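Local coordinates for protein CytC3 (PDB 3GJA) that is a nonheme iron halogenase of the phytanoyl-CoA dioxygenase family, probably chlorinating an unactivated aliphatic carbon during natural-product biosynthesis in Streptomyces, at residues N42-Q47 against I74-E79; F106-G111 against D251-F256; E113-H118 against H240-H245; V149-T154 against G229-F234. One frame throughout, in Å; residues are numbered along the deposited sequence.

How the contacts relate
The four contacts run from the surface to the core of a cupin-type beta fold, and their chemistry changes accordingly. Contact 4 is the most buried: two neighbouring strands joined by backbone bonds, with apolar side chains on both faces. Contact 2 pairs the next strand of the same sheet, 253-262, with strand 98-108; it is partly buried, and F256 N and M254 O bond to the 149-154 segment of contact 4. Contact 3, a bulged pair at the surface, continues from contact 2 through K108 and H245 and carries two histidines. Contact 1 joins two helices, one through its N-cap residue; its I44 and L77 press on F153, and apolar contact and one bridging water replace the strand bonding.

Contact 1 (N42-Q47 against I74-E79)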
# COMPACT_ATOMS: atom_id res chain seq x y z
N ASN A 42 -10.75 1.08 -15.45
CA ASN A 42 -11.02 1.78 -16.70
C ASN A 42 -11.37 3.23 -16.38
O ASN A 42 -10.99 4.15 -17.10
CB ASN A 42 -12.17 1.12 -17.48
CG ASN A 42 -11.78 -0.22 -18.10
OD1 ASN A 42 -10.61 -0.46 -18.41
ND2 ASN A 42 -12.76 -1.09 -18.31
N ILE A 43 -12.09 3.43 -15.29
CA ILE A 43 -12.47 4.78 -14.89
C ILE A 43 -11.28 5.49 -14.25
O ILE A 43 -10.88 6.56 -14.69
CB ILE A 43 -13.68 4.74 -13.92
CG1 ILE A 43 -14.89 4.14 -14.64
CG2 ILE A 43 -14.00 6.15 -13.42
CD1 ILE A 43 -16.07 3.82 -13.75
N ILE A 44 -10.72 4.85 -13.22
CA ILE A 44 -9.57 5.39 -12.48
C ILE A 44 -8.43 5.89 -13.37
O ILE A 44 -7.87 6.96 -13.13
CB ILE A 44 -8.99 4.32 -11.52
CG1 ILE A 44 -10.05 3.91 -10.49
CG2 ILE A 44 -7.73 4.85 -10.83
CD1 ILE A 44 -9.64 2.73 -9.62
N ARG A 45 -8.10 5.10 -14.38
CA ARG A 45 -7.01 5.45 -15.29
C ARG A 45 -7.21 6.83 -15.89
O ARG A 45 -6.28 7.63 -15.95
CB ARG A 45 -6.89 4.38 -16.38
CG ARG A 45 -5.53 4.31 -17.06
CD ARG A 45 -5.45 5.21 -18.29
NE ARG A 45 -6.52 4.91 -19.24
CZ ARG A 45 -6.73 5.59 -20.36
NH1 ARG A 45 -5.94 6.62 -20.67
NH2 ARG A 45 -7.75 5.28 -21.15
N ARG A 46 -8.44 7.13 -16.32
CA ARG A 46 -8.72 8.44 -16.89
C ARG A 46 -8.70 9.51 -15.81
O ARG A 46 -8.18 10.60 -16.01
CB ARG A 46 -10.09 8.48 -17.56
CG ARG A 46 -10.25 7.59 -18.78
CD ARG A 46 -11.45 8.08 -19.60
NE ARG A 46 -12.57 8.43 -18.73
CZ ARG A 46 -13.35 7.54 -18.12
NH1 ARG A 46 -13.12 6.24 -18.28
NH2 ARG A 46 -14.33 7.95 -17.32
N GLN A 47 -9.27 9.19 -14.65
CA GLN A 47 -9.33 10.14 -13.56
C GLN A 47 -7.96 10.54 -13.00
O GLN A 47 -7.82 11.62 -12.44
CB GLN A 47 -10.24 9.61 -12.45
CG GLN A 47 -11.72 9.77 -12.80
CD GLN A 47 -12.63 9.05 -11.84
OE1 GLN A 47 -13.85 9.28 -11.85
NE2 GLN A 47 -12.07 8.17 -11.02
N ILE A 74 -9.67 10.79 -5.52
CA ILE A 74 -10.44 9.99 -6.46
C ILE A 74 -11.33 9.03 -5.68
O ILE A 74 -10.85 8.17 -4.96
CB ILE A 74 -9.52 9.19 -7.40
CG1 ILE A 74 -8.64 10.16 -8.20
CG2 ILE A 74 -10.35 8.31 -8.34
CD1 ILE A 74 -7.61 9.50 -9.06
N ASP A 75 -12.65 9.20 -5.85
CA ASP A 75 -13.63 8.39 -5.14
C ASP A 75 -13.42 6.89 -5.17
O ASP A 75 -13.45 6.25 -4.13
CB ASP A 75 -15.05 8.70 -5.65
CG ASP A 75 -15.53 10.08 -5.22
OD1 ASP A 75 -15.13 10.52 -4.13
OD2 ASP A 75 -16.32 10.70 -5.97
N LEU A 76 -13.22 6.33 -6.36
CA LEU A 76 -13.01 4.88 -6.49
C LEU A 76 -11.77 4.40 -5.73
O LEU A 76 -11.69 3.25 -5.30
CB LEU A 76 -12.91 4.52 -7.98
CG LEU A 76 -14.03 3.70 -8.64
CD1 LEU A 76 -15.33 3.81 -7.88
CD2 LEU A 76 -14.19 4.18 -10.07
N LEU A 77 -10.80 5.29 -5.56
CA LEU A 77 -9.59 4.95 -4.83
C LEU A 77 -9.84 5.15 -3.34
O LEU A 77 -9.30 4.43 -2.51
CB LEU A 77 -8.42 5.82 -5.31
CG LEU A 77 -7.35 5.17 -6.19
CD1 LEU A 77 -7.94 4.06 -7.06
CD2 LEU A 77 -6.68 6.25 -7.04
N ALA A 78 -10.68 6.13 -3.01
CA ALA A 78 -11.03 6.40 -1.62
C ALA A 78 -11.75 5.16 -1.10
O ALA A 78 -11.51 4.70 0.02
CB ALA A 78 -11.94 7.62 -1.51
N GLU A 79 -12.63 4.61 -1.93
CA GLU A 79 -13.39 3.43 -1.56
C GLU A 79 -12.49 2.20 -1.49
O GLU A 79 -12.63 1.36 -0.61
CB GLU A 79 -14.50 3.18 -2.57
CG GLU A 79 -15.32 1.94 -2.25
CD GLU A 79 -16.25 1.55 -3.37
OE1 GLU A 79 -16.37 2.32 -4.34
OE2 GLU A 79 -16.87 0.47 -3.28
O HOH W 1 -13.63 7.83 -8.84
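The axes of the short helical pieces 42-47 and 75-79 approach to 10.2 Å, and their N-to-C directions differ by 121°, an oblique helix-helix packing outside the cupin-type sheet. Helix 34-49 supplies I43, I44 and Q47; the start of helix 75-82 answers with I74, L76 and L77. I44 carries the apolar part. Its CG1 lies beside the backbone N and the chain runs on extended (chi2 172°), so that CD1 drives between the helices and meets CD1 of L77 at 3.3 Å, tighter than usual for two methyls. Closer to its root, I44 CG1 rests 3.9 Å from CB of L76, while the same CD1 also reaches F153, just past the end of strand 147-152. An alanine here would lack CG1, CG2 and CD1, and would probably loosen both leucines and the seat of the helix against F153. One residue earlier, I43 crosses L76 at about a right angle, its CG2 branch 3.9 Å from L76 CD2. The polar edge belongs to Q47, whose extended chain lays NE2 3.2 Å from CG2 of I74. I74 occupies the N-cap position, its O taking the N-H groups of both L77 and A78. The N-H of L76 in this first turn is met by a water: it accepts from L76 N at 2.9 Å and from Q47 NE2 at 2.7 Å, bridging the two helices.

Contact 2 (F106-G111 against D251-F256); sequences FPKYQG and DYRMGF
K108 and R253 cross obliquely on one face of an antiparallel strand pair, part of the main sheet of this cupin-type fold. They occupy a hydrogen-bonded pair, with R253 N giving a nearly straight bond (174°) to K108 O. The arginine chain bends at chi2 and chi3 and folds back over the partner strand, so the aliphatic part of the lysine covers one face of its guanidinium: K108 CD stands 3.3 Å from R253 NH2. The in-plane N-H of R253 NH1 is meanwhile spent on F106 O at 2.9 Å. That oxygen is held by a second donor, G255 N, both coming from above the carbonyl plane, while the NH1 bond and K108 CD set how the guanidinium is turned. Two like charges are thereby brought close, NZ of K108 lying 4.0 Å from NH2 of R253; a shared water and the carbonyl O of G161 accept from both, and L243 O from the lysine alone, which would be expected to ease the repulsion. On the opposite face P107 and M254 lie side by side, pointing the same way, with M254 CE pressed to 3.5 Å from P107 CG. Beyond the regular pairing, Y109 and Y252 also run alongside each other. The OH of Y252 is hydrogen-bonded with NE1 of W41, whereas Y252 CB touches the Y109 ring, 3.3 Å from Y109 CE1.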
# COMPACT_ATOMS: atom_id res chain seq x y z
N PHE A 106 2.15 1.04 -9.16
CA PHE A 106 3.34 0.33 -9.56
C PHE A 106 3.15 -0.21 -10.97
O PHE A 106 2.68 -1.32 -11.17
CB PHE A 106 3.62 -0.81 -8.60
CG PHE A 106 4.16 -0.36 -7.27
CD1 PHE A 106 5.46 0.10 -7.17
CD2 PHE A 106 3.37 -0.42 -6.13
CE1 PHE A 106 5.98 0.50 -5.94
CE2 PHE A 106 3.88 -0.03 -4.90
CZ PHE A 106 5.19 0.43 -4.80
N PRO A 107 3.49 0.61 -11.97
CA PRO A 107 3.34 0.17 -13.36
C PRO A 107 4.57 -0.63 -13.78
O PRO A 107 5.63 -0.52 -13.17
CB PRO A 107 3.23 1.48 -14.14
CG PRO A 107 2.82 2.51 -13.09
CD PRO A 107 3.64 2.07 -11.90
N LYS A 108 4.42 -1.45 -14.80
CA LYS A 108 5.54 -2.22 -15.32
C LYS A 108 5.28 -2.37 -16.81
O LYS A 108 4.21 -2.81 -17.21
CB LYS A 108 5.65 -3.59 -14.64
CG LYS A 108 7.01 -4.22 -14.84
CD LYS A 108 7.40 -5.08 -13.67
CE LYS A 108 8.85 -5.49 -13.74
NZ LYS A 108 9.22 -6.28 -12.52
N TYR A 109 6.26 -2.00 -17.61
CA TYR A 109 6.12 -2.05 -19.05
C TYR A 109 7.20 -2.91 -19.68
O TYR A 109 8.23 -3.20 -19.06
CB TYR A 109 6.20 -0.63 -19.61
CG TYR A 109 5.16 0.30 -19.02
CD1 TYR A 109 3.81 0.13 -19.33
CD2 TYR A 109 5.52 1.32 -18.13
CE1 TYR A 109 2.83 0.94 -18.76
CE2 TYR A 109 4.54 2.15 -17.56
CZ TYR A 109 3.19 1.95 -17.88
OH TYR A 109 2.19 2.73 -17.34
N GLN A 110 6.95 -3.31 -20.93
CA GLN A 110 7.87 -4.15 -21.68
C GLN A 110 9.27 -3.54 -21.64
O GLN A 110 9.44 -2.34 -21.84
CB GLN A 110 7.36 -4.28 -23.12
CG GLN A 110 8.13 -5.23 -24.03
CD GLN A 110 9.39 -4.61 -24.58
OE1 GLN A 110 9.42 -3.43 -24.91
NE2 GLN A 110 10.45 -5.42 -24.69
N GLY A 111 10.26 -4.36 -21.33
CA GLY A 111 11.63 -3.88 -21.26
C GLY A 111 12.11 -3.67 -19.84
O GLY A 111 13.31 -3.74 -19.59
N ASP A 251 1.03 -4.86 -23.34
CA ASP A 251 0.66 -5.58 -22.12
C ASP A 251 1.33 -4.98 -20.89
O ASP A 251 2.35 -5.46 -20.43
CB ASP A 251 1.03 -7.07 -22.26
CG ASP A 251 0.84 -7.85 -20.97
OD1 ASP A 251 -0.02 -7.46 -20.15
OD2 ASP A 251 1.55 -8.87 -20.78
N TYR A 252 0.75 -3.91 -20.37
CA TYR A 252 1.32 -3.28 -19.19
C TYR A 252 0.69 -3.86 -17.94
O TYR A 252 -0.47 -4.27 -17.95
CB TYR A 252 1.09 -1.77 -19.20
CG TYR A 252 -0.34 -1.38 -18.93
CD1 TYR A 252 -1.27 -1.32 -19.97
CD2 TYR A 252 -0.77 -1.10 -17.64
CE1 TYR A 252 -2.60 -0.99 -19.72
CE2 TYR A 252 -2.10 -0.77 -17.38
CZ TYR A 252 -3.01 -0.72 -18.42
OH TYR A 252 -4.32 -0.40 -18.17
N ARG A 253 1.46 -3.90 -16.87
CA ARG A 253 0.96 -4.41 -15.61
C ARG A 253 0.79 -3.22 -14.68
O ARG A 253 1.69 -2.38 -14.56
CB ARG A 253 1.94 -5.42 -15.03
CG ARG A 253 1.63 -5.81 -13.61
CD ARG A 253 2.40 -4.92 -12.65
NE ARG A 253 3.61 -5.57 -12.17
CZ ARG A 253 4.52 -4.98 -11.40
NH1 ARG A 253 4.36 -3.72 -11.02
NH2 ARG A 253 5.57 -5.67 -10.97
N MET A 254 -0.36 -3.14 -14.02
CA MET A 254 -0.61 -2.04 -13.10
C MET A 254 -1.02 -2.54 -11.73
O MET A 254 -2.03 -3.24 -11.58
CB MET A 254 -1.69 -1.11 -13.64
CG MET A 254 -1.90 0.15 -12.80
SD MET A 254 -0.40 1.17 -12.68
CE MET A 254 -0.34 1.84 -14.33
N GLY A 255 -0.23 -2.19 -10.73
CA GLY A 255 -0.54 -2.58 -9.37
C GLY A 255 -0.85 -1.34 -8.56
O GLY A 255 -0.23 -0.29 -8.75
N PHE A 256 -1.83 -1.44 -7.67
CA PHE A 256 -2.19 -0.31 -6.82
C PHE A 256 -1.93 -0.75 -5.39
O PHE A 256 -2.56 -1.69 -4.90
CB PHE A 256 -3.66 0.07 -7.00
CG PHE A 256 -4.13 1.14 -6.05
CD1 PHE A 256 -3.56 2.41 -6.09
CD2 PHE A 256 -5.07 0.86 -5.07
CE1 PHE A 256 -3.93 3.40 -5.17
CE2 PHE A 256 -5.46 1.83 -4.14
CZ PHE A 256 -4.88 3.11 -4.19
O HOH W 2 8.58 -4.83 -9.95

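Contact 3 (E113-H118 against H240-H245); sequences EGTDWH and HASLPH
Segments 113-118 and 240-245 run antiparallel, their end-to-end directions 171° apart, and are bonded at two pairs separated by a beta bulge. T115 with S242 and H118 with H240 are both hydrogen-bonded pairs, but the register slips by one residue between them, where the chain turns a corner at W117. Before the first pair the two chains close up so far that a CB on G114 would fall only 2.1 Å from S242 O, leaving no room for a side chain. At the bulge the CB of A241 sits over one face of W117, 3.8 Å from the centroid of the six-membered ring and 17° off its normal, a CH-pi contact. T115 and S242 share a weak bond, OG1 to OG. On the face of these two residues lie the imidazoles of H118 and H240. Each has CG in the crowded position between backbone N and carbonyl carbon, so the rings stand side by side and point the same way, obliquely, with centroids 4.4 Å apart. H118 ND1 donates its N-H to D116 O at 2.9 Å, and H240 ND1 is bonded to T238 O. Held so, the rings bring NE2 of H118 and NE2 of H240 to 3.7 Å from each other, and both NE2 atoms are probably unprotonated. Two histidines presented from neighbouring strands are consistent with the two-histidine iron site of nonheme iron halogenases, here in an open conformation.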
# COMPACT_ATOMS: atom_id res chain seq x y z
N GLU A 113 13.38 -4.26 -16.33
CA GLU A 113 14.13 -5.38 -15.79
C GLU A 113 13.51 -5.77 -14.46
O GLU A 113 12.71 -5.03 -13.89
CB GLU A 113 15.59 -4.99 -15.60
CG GLU A 113 16.32 -4.73 -16.91
CD GLU A 113 17.71 -4.16 -16.70
OE1 GLU A 113 17.81 -3.01 -16.22
OE2 GLU A 113 18.69 -4.86 -17.00
N GLY A 114 13.86 -6.95 -13.97
CA GLY A 114 13.32 -7.37 -12.70
C GLY A 114 14.13 -6.74 -11.59
O GLY A 114 14.81 -5.74 -11.80
N THR A 115 14.04 -7.33 -10.41
CA THR A 115 14.79 -6.86 -9.26
C THR A 115 15.28 -8.10 -8.55
O THR A 115 14.62 -9.13 -8.57
CB THR A 115 13.92 -6.03 -8.31
OG1 THR A 115 13.51 -4.82 -8.97
CG2 THR A 115 14.70 -5.65 -7.08
N ASP A 116 16.46 -8.01 -7.93
CA ASP A 116 17.00 -9.14 -7.21
C ASP A 116 16.37 -9.13 -5.82
O ASP A 116 15.72 -8.16 -5.44
CB ASP A 116 18.52 -9.02 -7.10
CG ASP A 116 19.20 -10.37 -6.88
OD1 ASP A 116 18.50 -11.35 -6.54
OD2 ASP A 116 20.43 -10.44 -7.05
N TRP A 117 16.55 -10.22 -5.07
CA TRP A 117 16.00 -10.34 -3.73
C TRP A 117 16.47 -9.23 -2.79
O TRP A 117 17.67 -9.00 -2.64
CB TRP A 117 16.37 -11.71 -3.13
CG TRP A 117 15.74 -12.87 -3.85
CD1 TRP A 117 16.34 -13.70 -4.74
CD2 TRP A 117 14.37 -13.29 -3.76
NE1 TRP A 117 15.43 -14.63 -5.21
CE2 TRP A 117 14.22 -14.40 -4.62
CE3 TRP A 117 13.27 -12.84 -3.02
CZ2 TRP A 117 13.00 -15.06 -4.78
CZ3 TRP A 117 12.05 -13.51 -3.18
CH2 TRP A 117 11.93 -14.60 -4.05
N HIS A 118 15.51 -8.57 -2.14
CA HIS A 118 15.84 -7.47 -1.23
C HIS A 118 14.70 -7.13 -0.28
O HIS A 118 13.58 -7.63 -0.42
CB HIS A 118 16.17 -6.21 -2.03
CG HIS A 118 14.99 -5.61 -2.72
ND1 HIS A 118 14.38 -6.20 -3.80
CD2 HIS A 118 14.27 -4.49 -2.45
CE1 HIS A 118 13.34 -5.47 -4.17
NE2 HIS A 118 13.25 -4.43 -3.37
N HIS A 240 11.74 -9.93 -1.03
CA HIS A 240 11.07 -10.15 -2.30
C HIS A 240 11.92 -9.72 -3.49
O HIS A 240 12.91 -9.00 -3.34
CB HIS A 240 9.73 -9.42 -2.35
CG HIS A 240 9.84 -7.97 -2.67
ND1 HIS A 240 10.23 -7.03 -1.74
CD2 HIS A 240 9.62 -7.29 -3.82
CE1 HIS A 240 10.25 -5.83 -2.30
NE2 HIS A 240 9.88 -5.96 -3.56
N ALA A 241 11.50 -10.18 -4.66
CA ALA A 241 12.16 -9.87 -5.92
C ALA A 241 11.07 -9.66 -6.97
O ALA A 241 9.89 -9.69 -6.64
CB ALA A 241 13.07 -11.02 -6.33
N SER A 242 11.46 -9.45 -8.21
CA SER A 242 10.49 -9.27 -9.28
C SER A 242 11.11 -9.69 -10.60
O SER A 242 12.31 -9.52 -10.82
CB SER A 242 10.02 -7.82 -9.35
OG SER A 242 11.09 -6.95 -9.69
N LEU A 243 10.30 -10.25 -11.48
CA LEU A 243 10.75 -10.72 -12.77
C LEU A 243 10.80 -9.57 -13.77
O LEU A 243 10.16 -8.53 -13.57
CB LEU A 243 9.79 -11.79 -13.30
CG LEU A 243 9.80 -13.18 -12.63
CD1 LEU A 243 8.59 -13.96 -13.10
CD2 LEU A 243 11.09 -13.93 -12.98
N PRO A 244 11.57 -9.73 -14.86
CA PRO A 244 11.64 -8.67 -15.87
C PRO A 244 10.37 -8.78 -16.68
O PRO A 244 9.68 -9.80 -16.63
CB PRO A 244 12.87 -9.05 -16.68
CG PRO A 244 12.85 -10.55 -16.62
CD PRO A 244 12.54 -10.80 -15.16
N HIS A 245 10.03 -7.74 -17.43
CA HIS A 245 8.84 -7.76 -18.25
C HIS A 245 9.25 -8.20 -19.65
O HIS A 245 9.88 -7.44 -20.38
CB HIS A 245 8.20 -6.38 -18.31
CG HIS A 245 6.91 -6.33 -19.07
ND1 HIS A 245 6.74 -6.95 -20.29
CD2 HIS A 245 5.75 -5.69 -18.80
CE1 HIS A 245 5.52 -6.69 -20.74
NE2 HIS A 245 4.90 -5.93 -19.86

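Contact 4 (V149-T154 against G229-F234); sequences VWTAFT and GEAVIF. With ACT (acetate ion), chain E.
A pocket holding an acetate, probably taken from the crystallisation liquor, is lined by W150 at the heart of this contact between strands 147-152 and 230-235. The indole places its N-H edge toward the ion: W150 NE1 gives a short bond of 2.6 Å to acetate OXT, somewhat bent at 143°. CG stands anti to the backbone N (chi1 -155°), which swings the ring away from strand 230-235 and leaves CB to do the packing. That CB meets V232 CG1 at 3.6 Å and lies at the edge of the F234 ring, 3.8 Å from F234 CE1. F106, on another strand of the sheet, turns its ring nearly parallel to the indole. A leucine here would lack the NE1 donor and the flat ring, and would probably hold the acetate less well and weaken the packing against F106. The backbone beneath is a regular antiparallel pairing inside the main sheet of the cupin fold. W150 and V232 form its hydrogen-bonded pair, and A152 N points almost exactly along the carbonyl axis of E230, at 2.9 Å. G229 N then closes the strand end on A152 O. The other face carries V149, T151, A231 and I233. T151 and A231 form a non-hydrogen-bonded pair there, OG1 of T151 lying 3.7 Å from CB of A231, while the hydroxyl has its polar partner in NE2 of H80. V149 CG1 spans A231 and I233, touching A231 CB at 4.2 Å and I233 CG1 at 4.3 Å.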
# COMPACT_ATOMS: atom_id res chain seq x y z
N VAL A 149 -0.93 -3.66 0.92
CA VAL A 149 -1.94 -4.43 0.20
C VAL A 149 -1.77 -4.04 -1.26
O VAL A 149 -2.12 -2.93 -1.67
CB VAL A 149 -3.37 -4.07 0.68
CG1 VAL A 149 -4.40 -4.91 -0.07
CG2 VAL A 149 -3.49 -4.31 2.17
N TRP A 150 -1.22 -4.96 -2.05
CA TRP A 150 -0.94 -4.74 -3.47
C TRP A 150 -2.04 -5.36 -4.34
O TRP A 150 -2.08 -6.58 -4.52
CB TRP A 150 0.40 -5.41 -3.80
CG TRP A 150 1.17 -4.88 -4.97
CD1 TRP A 150 2.22 -4.02 -4.92
CD2 TRP A 150 1.04 -5.29 -6.34
NE1 TRP A 150 2.78 -3.87 -6.17
CE2 TRP A 150 2.08 -4.64 -7.07
CE3 TRP A 150 0.17 -6.14 -7.03
CZ2 TRP A 150 2.27 -4.82 -8.44
CZ3 TRP A 150 0.35 -6.32 -8.41
CH2 TRP A 150 1.40 -5.66 -9.09
N THR A 151 -2.93 -4.52 -4.86
CA THR A 151 -4.03 -5.00 -5.70
C THR A 151 -3.64 -4.92 -7.18
O THR A 151 -3.13 -3.90 -7.64
CB THR A 151 -5.32 -4.16 -5.50
OG1 THR A 151 -5.72 -4.21 -4.12
CG2 THR A 151 -6.46 -4.70 -6.36
N ALA A 152 -3.90 -5.99 -7.91
CA ALA A 152 -3.60 -6.02 -9.33
C ALA A 152 -4.78 -5.39 -10.08
O ALA A 152 -5.89 -5.90 -10.03
CB ALA A 152 -3.39 -7.45 -9.79
N PHE A 153 -4.54 -4.26 -10.74
CA PHE A 153 -5.59 -3.57 -11.49
C PHE A 153 -5.63 -4.15 -12.89
O PHE A 153 -6.64 -4.10 -13.59
CB PHE A 153 -5.31 -2.06 -11.55
CG PHE A 153 -5.81 -1.29 -10.34
CD1 PHE A 153 -6.29 -1.96 -9.21
CD2 PHE A 153 -5.80 0.09 -10.34
CE1 PHE A 153 -6.75 -1.26 -8.10
CE2 PHE A 153 -6.25 0.82 -9.23
CZ PHE A 153 -6.73 0.14 -8.11
N THR A 154 -4.49 -4.70 -13.28
CA THR A 154 -4.27 -5.33 -14.57
C THR A 154 -3.80 -6.72 -14.14
O THR A 154 -3.52 -6.93 -12.96
CB THR A 154 -3.15 -4.56 -15.30
OG1 THR A 154 -3.70 -3.88 -16.44
CG2 THR A 154 -2.04 -5.47 -15.71
N GLY A 229 -8.13 -7.68 -9.71
CA GLY A 229 -9.02 -7.78 -8.57
C GLY A 229 -8.43 -8.56 -7.41
O GLY A 229 -8.96 -8.52 -6.29
N GLU A 230 -7.35 -9.28 -7.66
CA GLU A 230 -6.72 -10.03 -6.58
C GLU A 230 -5.60 -9.19 -6.00
O GLU A 230 -5.08 -8.28 -6.65
CB GLU A 230 -6.14 -11.35 -7.09
CG GLU A 230 -7.17 -12.30 -7.65
CD GLU A 230 -6.58 -13.65 -7.97
OE1 GLU A 230 -5.52 -13.69 -8.64
OE2 GLU A 230 -7.17 -14.67 -7.57
N ALA A 231 -5.22 -9.50 -4.77
CA ALA A 231 -4.16 -8.77 -4.11
C ALA A 231 -3.26 -9.69 -3.31
O ALA A 231 -3.63 -10.83 -2.99
CB ALA A 231 -4.75 -7.71 -3.19
N VAL A 232 -2.08 -9.18 -3.00
CA VAL A 232 -1.14 -9.91 -2.18
C VAL A 232 -0.91 -8.95 -1.02
O VAL A 232 -0.79 -7.74 -1.21
CB VAL A 232 0.18 -10.23 -2.91
CG1 VAL A 232 0.85 -8.95 -3.40
CG2 VAL A 232 1.11 -11.00 -1.98
N ILE A 233 -0.89 -9.48 0.19
CA ILE A 233 -0.67 -8.65 1.36
C ILE A 233 0.67 -9.05 1.95
O ILE A 233 0.96 -10.24 2.11
CB ILE A 233 -1.79 -8.86 2.41
CG1 ILE A 233 -3.16 -8.57 1.76
CG2 ILE A 233 -1.56 -7.94 3.61
CD1 ILE A 233 -4.34 -8.72 2.71
N PHE A 234 1.49 -8.05 2.27
CA PHE A 234 2.81 -8.32 2.82
C PHE A 234 3.38 -7.15 3.60
O PHE A 234 3.00 -5.99 3.38
CB PHE A 234 3.79 -8.66 1.69
CG PHE A 234 3.90 -7.58 0.64
CD1 PHE A 234 3.04 -7.55 -0.46
CD2 PHE A 234 4.89 -6.60 0.73
CE1 PHE A 234 3.16 -6.57 -1.45
CE2 PHE A 234 5.02 -5.60 -0.26
CZ PHE A 234 4.15 -5.59 -1.35
C ACT E . 6.41 -3.32 -6.82
O ACT E . 6.53 -3.39 -8.16
OXT ACT E . 5.31 -3.23 -6.33
CH3 ACT E . 7.63 -3.34 -5.94